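Local coordinates for 1H-3-hydroxy-4-oxoquinoline 2,4-dioxygenase (Pseudomonas putida, PDB 3IBT), which catalyses the ring cleavage of 3-hydroxy-1H-quinolin-4-one by dioxygen, without a cofactor, to give N-formylanthranilate and carbon monoxide, at residues 29-34 / 176-181; 37-42 / 246-251; 116-121 / 206-211. All coordinates share one frame; numbering follows the deposited sequence.

Contact 1: 29-34 / 176-181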
loop_
_atom_site.group_PDB
_atom_site.type_symbol
_atom_site.label_atom_id
_atom_site.label_comp_id
_atom_site.label_asym_id
_atom_site.label_seq_id
_atom_site.Cartn_x
_atom_site.Cartn_y
_atom_site.Cartn_z
ATOM N N GLY A 29 3.452 -0.722 -1.498
ATOM C CA GLY A 29 3.246 -0.012 -2.745
ATOM C C GLY A 29 4.072 -0.655 -3.837
ATOM O O GLY A 29 4.695 -1.714 -3.613
ATOM N N TRP A 30 4.047 -0.038 -5.028
ATOM C CA TRP A 30 4.865 -0.475 -6.174
ATOM C C TRP A 30 6.309 -0.231 -5.832
ATOM O O TRP A 30 6.609 0.731 -5.113
ATOM C CB TRP A 30 4.533 0.344 -7.425
ATOM C CG TRP A 30 3.192 0.038 -7.993
ATOM C CD1 TRP A 30 1.993 0.595 -7.625
ATOM C CD2 TRP A 30 2.897 -0.908 -9.036
ATOM N NE1 TRP A 30 0.969 0.049 -8.376
ATOM C CE2 TRP A 30 1.495 -0.871 -9.250
ATOM C CE3 TRP A 30 3.686 -1.779 -9.822
ATOM C CZ2 TRP A 30 0.860 -1.670 -10.220
ATOM C CZ3 TRP A 30 3.054 -2.583 -10.773
ATOM C CH2 TRP A 30 1.656 -2.525 -10.963
ATOM N N CYS A 31 7.196 -1.089 -6.315
ATOM C CA CYS A 31 8.609 -0.885 -6.071
ATOM C C CYS A 31 8.973 -0.887 -4.596
ATOM O O CYS A 31 9.916 -0.180 -4.176
ATOM C CB CYS A 31 9.035 0.432 -6.676
ATOM S SG CYS A 31 9.070 0.306 -8.442
ATOM N N GLN A 32 8.204 -1.658 -3.820
ATOM C CA GLN A 32 8.472 -1.890 -2.401
ATOM C C GLN A 32 8.407 -3.370 -2.035
ATOM O O GLN A 32 7.962 -4.248 -2.818
ATOM C CB GLN A 32 7.499 -1.156 -1.502
ATOM C CG GLN A 32 7.928 0.183 -1.105
ATOM C CD GLN A 32 6.711 1.039 -0.799
ATOM O OE1 GLN A 32 5.608 0.716 -1.248
ATOM N NE2 GLN A 32 6.888 2.116 -0.007
ATOM N N ASP A 33 8.808 -3.612 -0.792
ATOM C CA ASP A 33 8.918 -4.942 -0.335
ATOM C C ASP A 33 8.202 -5.279 0.966
ATOM O O ASP A 33 7.614 -4.401 1.590
ATOM C CB ASP A 33 10.366 -5.288 -0.209
ATOM C CG ASP A 33 10.552 -6.689 -0.477
ATOM O OD1 ASP A 33 9.525 -7.227 -0.966
ATOM O OD2 ASP A 33 11.641 -7.266 -0.221
ATOM N N HIS A 34 8.258 -6.552 1.366
ATOM C CA HIS A 34 7.830 -6.943 2.692
ATOM C C HIS A 34 8.736 -6.245 3.731
ATOM O O HIS A 34 8.342 -6.037 4.893
ATOM C CB HIS A 34 7.866 -8.468 2.830
ATOM C CG HIS A 34 9.247 -9.040 2.892
ATOM N ND1 HIS A 34 10.217 -8.757 1.957
ATOM C CD2 HIS A 34 9.826 -9.881 3.781
ATOM C CE1 HIS A 34 11.333 -9.395 2.259
ATOM N NE2 HIS A 34 11.123 -10.084 3.365
ATOM N N GLU A 176 12.187 -0.550 -15.553
ATOM C CA GLU A 176 10.947 -1.111 -16.113
ATOM C C GLU A 176 9.819 -1.336 -15.056
ATOM O O GLU A 176 8.617 -1.369 -15.372
ATOM C CB GLU A 176 11.258 -2.376 -16.912
ATOM C CG GLU A 176 11.986 -2.088 -18.229
ATOM C CD GLU A 176 11.802 -3.331 -19.215
ATOM O OE1 GLU A 176 11.248 -4.464 -18.789
ATOM O OE2 GLU A 176 12.367 -3.182 -20.402
HETATM N N MSE A 177 10.194 -1.472 -13.796
HETATM C CA MSE A 177 9.167 -1.525 -12.802
HETATM C C MSE A 177 8.798 -0.098 -12.372
HETATM O O MSE A 177 7.621 0.236 -12.267
HETATM C CB MSE A 177 9.597 -2.384 -11.634
HETATM C CG MSE A 177 8.457 -2.726 -10.684
HETATM SE SE MSE A 177 7.079 -3.907 -11.446
HETATM C CE MSE A 177 8.254 -5.541 -11.694
ATOM N N TRP A 178 9.795 0.751 -12.143
ATOM C CA TRP A 178 9.502 2.117 -11.761
ATOM C C TRP A 178 8.454 2.739 -12.724
ATOM O O TRP A 178 7.557 3.523 -12.332
ATOM C CB TRP A 178 10.782 2.979 -11.685
ATOM C CG TRP A 178 10.421 4.348 -11.177
ATOM C CD1 TRP A 178 10.337 5.486 -11.906
ATOM C CD2 TRP A 178 9.992 4.691 -9.846
ATOM N NE1 TRP A 178 9.925 6.531 -11.109
ATOM C CE2 TRP A 178 9.700 6.066 -9.842
ATOM C CE3 TRP A 178 9.848 3.972 -8.657
ATOM C CZ2 TRP A 178 9.261 6.744 -8.690
ATOM C CZ3 TRP A 178 9.397 4.641 -7.515
ATOM C CH2 TRP A 178 9.118 6.009 -7.543
ATOM N N GLN A 179 8.580 2.351 -13.987
ATOM C CA GLN A 179 7.779 2.898 -15.053
ATOM C C GLN A 179 6.412 2.277 -15.059
ATOM O O GLN A 179 5.425 2.995 -15.083
ATOM C CB GLN A 179 8.473 2.685 -16.386
ATOM C CG GLN A 179 9.704 3.566 -16.556
ATOM C CD GLN A 179 10.567 3.155 -17.742
ATOM O OE1 GLN A 179 10.156 2.349 -18.585
ATOM N NE2 GLN A 179 11.772 3.720 -17.818
ATOM N N ARG A 180 6.339 0.947 -15.029
ATOM C CA ARG A 180 5.033 0.297 -14.955
ATOM C C ARG A 180 4.198 0.962 -13.842
ATOM O O ARG A 180 3.006 1.245 -14.017
ATOM C CB ARG A 180 5.151 -1.223 -14.752
ATOM C CG ARG A 180 3.781 -1.885 -14.484
ATOM C CD ARG A 180 3.480 -3.151 -15.269
ATOM N NE ARG A 180 4.345 -4.250 -14.850
ATOM C CZ ARG A 180 5.469 -4.596 -15.471
ATOM N NH1 ARG A 180 6.199 -5.596 -14.998
ATOM N NH2 ARG A 180 5.863 -3.942 -16.558
ATOM N N ALA A 181 4.870 1.237 -12.728
ATOM C CA ALA A 181 4.257 1.773 -11.550
ATOM C C ALA A 181 3.580 3.096 -11.883
ATOM O O ALA A 181 2.443 3.374 -11.472
ATOM C CB ALA A 181 5.307 1.969 -10.496
#

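Contact 2: 37-42 / 246-251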
loop_
_atom_site.group_PDB
_atom_site.type_symbol
_atom_site.label_atom_id
_atom_site.label_comp_id
_atom_site.label_asym_id
_atom_site.label_seq_id
_atom_site.Cartn_x
_atom_site.Cartn_y
_atom_site.Cartn_z
ATOM N N PHE A 37 7.699 -3.520 5.937
ATOM C CA PHE A 37 6.976 -3.810 7.144
ATOM C C PHE A 37 7.882 -4.303 8.245
ATOM O O PHE A 37 7.409 -4.830 9.232
ATOM C CB PHE A 37 5.836 -4.809 6.888
ATOM C CG PHE A 37 4.794 -4.304 5.917
ATOM C CD1 PHE A 37 4.724 -4.825 4.614
ATOM C CD2 PHE A 37 3.905 -3.296 6.284
ATOM C CE1 PHE A 37 3.779 -4.371 3.689
ATOM C CE2 PHE A 37 2.958 -2.805 5.358
ATOM C CZ PHE A 37 2.893 -3.354 4.060
ATOM N N LYS A 38 9.178 -4.083 8.096
ATOM C CA LYS A 38 10.119 -4.814 8.907
ATOM C C LYS A 38 9.946 -4.463 10.362
ATOM O O LYS A 38 10.134 -5.347 11.231
ATOM C CB LYS A 38 11.570 -4.600 8.456
ATOM C CG LYS A 38 12.123 -3.200 8.686
ATOM C CD LYS A 38 13.600 -3.179 8.309
ATOM C CE LYS A 38 14.311 -2.017 9.010
ATOM N NZ LYS A 38 15.350 -1.294 8.189
ATOM N N ASN A 39 9.573 -3.191 10.619
ATOM C CA ASN A 39 9.401 -2.696 12.000
ATOM C C ASN A 39 8.028 -3.013 12.514
ATOM O O ASN A 39 7.885 -3.395 13.656
ATOM C CB ASN A 39 9.676 -1.203 12.143
ATOM C CG ASN A 39 11.129 -0.839 11.877
ATOM O OD1 ASN A 39 12.052 -1.670 12.030
ATOM N ND2 ASN A 39 11.347 0.424 11.462
ATOM N N LEU A 40 7.029 -2.915 11.653
ATOM C CA LEU A 40 5.633 -3.065 12.069
ATOM C C LEU A 40 5.179 -4.524 12.286
ATOM O O LEU A 40 4.408 -4.835 13.199
ATOM C CB LEU A 40 4.745 -2.323 11.069
ATOM C CG LEU A 40 3.292 -2.675 10.987
ATOM C CD1 LEU A 40 2.639 -2.369 12.315
ATOM C CD2 LEU A 40 2.755 -1.875 9.893
ATOM N N ALA A 41 5.683 -5.417 11.454
ATOM C CA ALA A 41 5.272 -6.808 11.505
ATOM C C ALA A 41 5.610 -7.486 12.807
ATOM O O ALA A 41 4.721 -8.104 13.383
ATOM C CB ALA A 41 5.800 -7.609 10.323
ATOM N N PRO A 42 6.876 -7.403 13.294
ATOM C CA PRO A 42 7.136 -8.146 14.544
ATOM C C PRO A 42 6.230 -7.697 15.685
ATOM O O PRO A 42 5.949 -8.490 16.555
ATOM C CB PRO A 42 8.599 -7.828 14.844
ATOM C CG PRO A 42 9.175 -7.562 13.508
ATOM C CD PRO A 42 8.105 -6.731 12.843
ATOM N N PRO A 246 4.748 5.770 7.269
ATOM C CA PRO A 246 4.548 5.690 8.708
ATOM C C PRO A 246 4.870 4.292 9.303
ATOM O O PRO A 246 5.155 4.154 10.493
ATOM C CB PRO A 246 3.064 6.050 8.876
ATOM C CG PRO A 246 2.450 5.996 7.531
ATOM C CD PRO A 246 3.532 6.190 6.534
ATOM N N SER A 247 4.835 3.257 8.486
ATOM C CA SER A 247 5.154 1.928 8.981
ATOM C C SER A 247 6.639 1.801 9.305
ATOM O O SER A 247 7.017 0.932 10.057
ATOM C CB SER A 247 4.778 0.914 7.935
ATOM O OG SER A 247 5.395 1.300 6.704
ATOM N N LEU A 248 7.464 2.674 8.729
ATOM C CA LEU A 248 8.891 2.648 8.970
ATOM C C LEU A 248 9.224 3.693 9.980
ATOM O O LEU A 248 9.890 3.406 10.955
ATOM C CB LEU A 248 9.651 2.965 7.690
ATOM C CG LEU A 248 9.804 1.872 6.646
ATOM C CD1 LEU A 248 10.530 2.458 5.424
ATOM C CD2 LEU A 248 10.560 0.683 7.215
ATOM N N GLU A 249 8.757 4.919 9.735
ATOM C CA GLU A 249 9.010 6.043 10.639
ATOM C C GLU A 249 8.363 5.893 12.060
ATOM O O GLU A 249 8.947 6.296 13.088
ATOM C CB GLU A 249 8.579 7.354 9.990
ATOM C CG GLU A 249 9.129 8.554 10.729
ATOM C CD GLU A 249 8.622 9.897 10.159
ATOM O OE1 GLU A 249 7.574 9.885 9.435
ATOM O OE2 GLU A 249 9.289 10.956 10.430
ATOM N N ASN A 250 7.157 5.355 12.120
ATOM C CA ASN A 250 6.482 5.300 13.380
ATOM C C ASN A 250 5.786 3.986 13.625
ATOM O O ASN A 250 4.566 3.958 13.793
ATOM C CB ASN A 250 5.513 6.456 13.521
ATOM C CG ASN A 250 6.212 7.771 13.896
ATOM O OD1 ASN A 250 7.006 7.848 14.847
ATOM N ND2 ASN A 250 5.914 8.824 13.132
ATOM N N PRO A 251 6.565 2.892 13.699
ATOM C CA PRO A 251 5.900 1.598 13.800
ATOM C C PRO A 251 5.042 1.494 15.065
ATOM O O PRO A 251 3.965 0.936 14.965
ATOM C CB PRO A 251 7.053 0.581 13.817
ATOM C CG PRO A 251 8.255 1.365 14.201
ATOM C CD PRO A 251 8.033 2.779 13.735
HETATM O O HOH W 1 7.684 -1.354 9.401
#

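Contact 3: 116-121 / 206-211. Unlike the reference sequence in segment 116-121: I118 (reference Val).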
loop_
_atom_site.group_PDB
_atom_site.type_symbol
_atom_site.label_atom_id
_atom_site.label_comp_id
_atom_site.label_asym_id
_atom_site.label_seq_id
_atom_site.Cartn_x
_atom_site.Cartn_y
_atom_site.Cartn_z
ATOM N N THR A 116 -11.020 -2.456 6.357
ATOM C CA THR A 116 -9.743 -2.474 5.654
ATOM C C THR A 116 -8.913 -1.240 6.045
ATOM O O THR A 116 -9.462 -0.255 6.549
ATOM C CB THR A 116 -10.012 -2.573 4.147
ATOM O OG1 THR A 116 -8.801 -2.848 3.441
ATOM C CG2 THR A 116 -10.653 -1.292 3.632
ATOM N N ILE A 117 -7.597 -1.280 5.873
ATOM C CA ILE A 117 -6.796 -0.124 6.238
ATOM C C ILE A 117 -5.903 0.198 5.105
ATOM O O ILE A 117 -5.380 -0.661 4.427
ATOM C CB ILE A 117 -5.890 -0.425 7.417
ATOM C CG1 ILE A 117 -6.735 -0.752 8.652
ATOM C CG2 ILE A 117 -4.874 0.731 7.638
ATOM C CD1 ILE A 117 -5.988 -0.987 9.839
ATOM N N ILE A 118 -5.706 1.472 4.931
ATOM C CA ILE A 118 -4.829 1.999 3.913
ATOM C C ILE A 118 -3.897 2.997 4.578
ATOM O O ILE A 118 -4.267 3.635 5.559
ATOM C CB ILE A 118 -5.644 2.681 2.841
ATOM C CG1 ILE A 118 -6.728 3.557 3.500
ATOM C CG2 ILE A 118 -6.285 1.636 1.934
ATOM C CD1 ILE A 118 -7.708 4.091 2.542
ATOM N N ILE A 119 -2.690 3.116 4.067
ATOM C CA ILE A 119 -1.691 3.929 4.717
ATOM C C ILE A 119 -1.094 4.878 3.683
ATOM O O ILE A 119 -0.573 4.447 2.661
ATOM C CB ILE A 119 -0.596 3.062 5.350
ATOM C CG1 ILE A 119 -1.210 2.145 6.403
ATOM C CG2 ILE A 119 0.486 3.918 5.954
ATOM C CD1 ILE A 119 -0.242 1.235 7.066
ATOM N N ASP A 120 -1.185 6.174 3.929
ATOM C CA ASP A 120 -0.462 7.118 3.124
ATOM C C ASP A 120 -0.725 6.981 1.648
ATOM O O ASP A 120 0.206 6.936 0.839
ATOM C CB ASP A 120 1.037 7.123 3.410
ATOM C CG ASP A 120 1.545 8.551 3.609
ATOM O OD1 ASP A 120 1.889 8.884 4.763
ATOM O OD2 ASP A 120 1.519 9.378 2.642
ATOM N N TRP A 121 -2.018 6.934 1.333
ATOM C CA TRP A 121 -2.575 6.974 -0.003
ATOM C C TRP A 121 -3.036 8.404 -0.253
ATOM O O TRP A 121 -3.871 8.931 0.515
ATOM C CB TRP A 121 -3.833 6.161 0.049
ATOM C CG TRP A 121 -4.322 5.707 -1.249
ATOM C CD1 TRP A 121 -3.654 5.710 -2.422
ATOM C CD2 TRP A 121 -5.581 5.103 -1.499
ATOM N NE1 TRP A 121 -4.424 5.170 -3.389
ATOM C CE2 TRP A 121 -5.610 4.767 -2.850
ATOM C CE3 TRP A 121 -6.698 4.820 -0.699
ATOM C CZ2 TRP A 121 -6.711 4.143 -3.450
ATOM C CZ3 TRP A 121 -7.805 4.181 -1.288
ATOM C CH2 TRP A 121 -7.792 3.846 -2.656
ATOM N N PRO A 206 -17.071 -0.857 3.318
ATOM C CA PRO A 206 -16.489 -1.273 4.589
ATOM C C PRO A 206 -16.187 -0.073 5.432
ATOM O O PRO A 206 -16.178 1.051 4.923
ATOM C CB PRO A 206 -15.150 -1.891 4.183
ATOM C CG PRO A 206 -14.865 -1.369 2.876
ATOM C CD PRO A 206 -16.164 -1.108 2.191
ATOM N N GLU A 207 -15.894 -0.300 6.703
ATOM C CA GLU A 207 -15.229 0.733 7.474
ATOM C C GLU A 207 -13.777 0.778 6.959
ATOM O O GLU A 207 -13.083 -0.261 6.886
ATOM C CB GLU A 207 -15.355 0.460 8.965
ATOM C CG GLU A 207 -16.815 0.215 9.400
ATOM C CD GLU A 207 -17.708 1.485 9.410
ATOM O OE1 GLU A 207 -17.619 2.244 10.393
ATOM O OE2 GLU A 207 -18.527 1.712 8.471
ATOM N N ILE A 208 -13.371 1.968 6.515
ATOM C CA ILE A 208 -12.034 2.204 5.953
ATOM C C ILE A 208 -11.277 3.178 6.849
ATOM O O ILE A 208 -11.794 4.259 7.188
ATOM C CB ILE A 208 -12.097 2.780 4.517
ATOM C CG1 ILE A 208 -13.118 1.983 3.690
ATOM C CG2 ILE A 208 -10.700 2.763 3.866
ATOM C CD1 ILE A 208 -13.290 2.452 2.261
ATOM N N CYS A 209 -10.066 2.797 7.245
ATOM C CA CYS A 209 -9.259 3.641 8.102
ATOM C C CYS A 209 -8.021 4.013 7.332
ATOM O O CYS A 209 -7.291 3.127 6.885
ATOM C CB CYS A 209 -8.879 2.881 9.361
ATOM S SG CYS A 209 -7.700 3.703 10.453
ATOM N N HIS A 210 -7.814 5.317 7.153
ATOM C CA HIS A 210 -6.622 5.871 6.505
ATOM C C HIS A 210 -5.624 6.409 7.517
ATOM O O HIS A 210 -5.875 7.455 8.150
ATOM C CB HIS A 210 -7.001 7.019 5.550
ATOM C CG HIS A 210 -5.853 7.485 4.697
ATOM N ND1 HIS A 210 -5.652 8.807 4.370
ATOM C CD2 HIS A 210 -4.829 6.795 4.121
ATOM C CE1 HIS A 210 -4.571 8.915 3.609
ATOM N NE2 HIS A 210 -4.048 7.706 3.448
ATOM N N ILE A 211 -4.503 5.702 7.652
ATOM C CA ILE A 211 -3.345 6.138 8.451
ATOM C C ILE A 211 -2.358 6.870 7.551
ATOM O O ILE A 211 -2.114 6.454 6.443
ATOM C CB ILE A 211 -2.631 4.933 9.086
ATOM C CG1 ILE A 211 -3.573 4.187 10.044
ATOM C CG2 ILE A 211 -1.433 5.377 9.876
ATOM C CD1 ILE A 211 -3.135 2.739 10.337
#

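Contact 1: 29-34 / 176-181
A 3.0 Å backbone bond from A181 N to M177 O closes the helical turn against which W30 and C31 pack, the two central residues of the type II turn G29 to Q32. The contact itself is apolar. W30 carries its CG anti to the carbonyl carbon (chi1 -71°), and A181 CA sits over one face of the indole, offset toward the rim, a CH-pi contact 4.3 Å from the centroid of its five-membered ring; A181 CB meets W30 CB at 3.6 Å. The selenium of selenomethionine M177 approaches the indole edge near its plane, 4.3 Å from CZ3, as a Met-aromatic contact. The R180 and W30 side chains cross at about a right angle, with R180 CG touching W30 CZ3. C31 SG reaches M177 CG (3.8 Å) and, obliquely, CE3 of W178. An alanine in place of W30 would probably leave A181 CA, the M177 selenium and R180 CG facing a gap. W30, C31 and Q32 belong to the substrate site by similarity. Their loop leaves strand 23-27 and meets helix 175-192, whose W178 packs in turn on R146 and F149 of helix 142-154.

Contact 2: 37-42 / 246-251
N39, L40, S247, L248 and P251 carry this contact, with the closest CA pair at L40 and P251. The polar links are few. N39 ND2 donates to L248 O over 3.4 Å, a weak bond with an angle of 146° at the hydrogen. The same nitrogen also bonds to D161 OD2, at the start of helix 160-169, so the amide end spans two partners. Water 1 adds a second link: it accepts from L40 N at 2.8 Å and donates to S247 O, which joins the two backbones where they do not meet directly.

The apolar contacts lie around these bonds. N39 CB rests on the ring of P251, 3.6 Å from P251 CG. L40 has CG anti to the backbone N (chi1 160°), and the branch atom CD2 touches S247 CB at 4.0 Å; beyond the pair, L40 packs on V254, A255 and I258 of helix 251-261 and on L26 of strand 23-27. P251 CB also stands 4.1 Å from L40 N. More loosely, L248 CD2 lies 4.4 Å from K38 CG, and L248 extends to V162 and H165 of helix 160-169.

Within each segment a backbone bond shapes the turn: N250 N to P246 O at 2.8 Å, just where N250 leaves helical torsions ahead of helix 251-261, and A41 N to F37 O at the start of helix 40-44.

The arrangement is one of the alpha/beta-hydrolase fold, in which the loop after the last strand bears the catalytic histidine, here H244 by similarity, and runs through the short helix 246-249 into helix 251-261; the short helix and P251 pack against the chain after strand 23-27.

Contact 3: 116-121 / 206-211
Strand 116-119 runs parallel to strand 207-211, with T116 beside I208 and I119 beside I211, their axes 4.7 Å apart at closest and 21° from alignment. T116 and I118 each use both N and O: T116 N donates to E207 O and T116 O accepts from C209 N, while I118 N reaches C209 O at 3.0 Å and I118 O receives I211 N. D120 N continues the ladder to I211 O past the end of the strand.

On one face, I118, valine in the reference sequence, has CG1 between the backbone N and the carbonyl carbon (chi1 44°), and CD1 reaches I208 CG2 at 3.5 Å. T116 CG2 lies alongside I208, 4.1 Å from its CG2. H210 CD2 comes 3.8 Å from I118 CG1, and M199 of helix 195-200 packs on I118 and I208. On the other face, I117 CG2 meets I211 CD1 at 3.8 Å, and I119 CG1 lies side by side with I211, 4.1 Å from its CB.

H210 NE2 also accepts a hydrogen bond from W121 N over 3.0 Å, only 13° out of the imidazole plane, while ND1 bonds to Q224 NE2. As an acceptor, H210 NE2 probably lacks a proton. The bond ties the chain just after D120 to the neighbouring strand, and OD1 of D120 is gripped by S213 N and Q214 N. Together with the weak bond from D120 OD2 to H244 ND1, these bonds probably help to hold the carboxylate which, by similarity, raises the basicity of the active-site histidine.

How the contacts relate
Contacts 2 and 3, whose centres are 16 Å apart, meet directly: P246 CG touches I119 CG2 at 3.3 Å, and P246 CD lies near D120 OD1. Residues 116-121 and 206-211 are nested inside the loop that contact 2 closes. Contact 1 stands on the other side of the chain's centre from contact 3, about 20 Å between centres and about 8 Å between nearest atoms, while its loop 29-34 adjoins 37-42 in sequence. All three border the inferred active site: the side chain of D120 comes within about 3 Å of that of H244, those of I119 and S247 within about 4 and 5 Å of that of T94, and that of W178 within about 4 Å of that of W153.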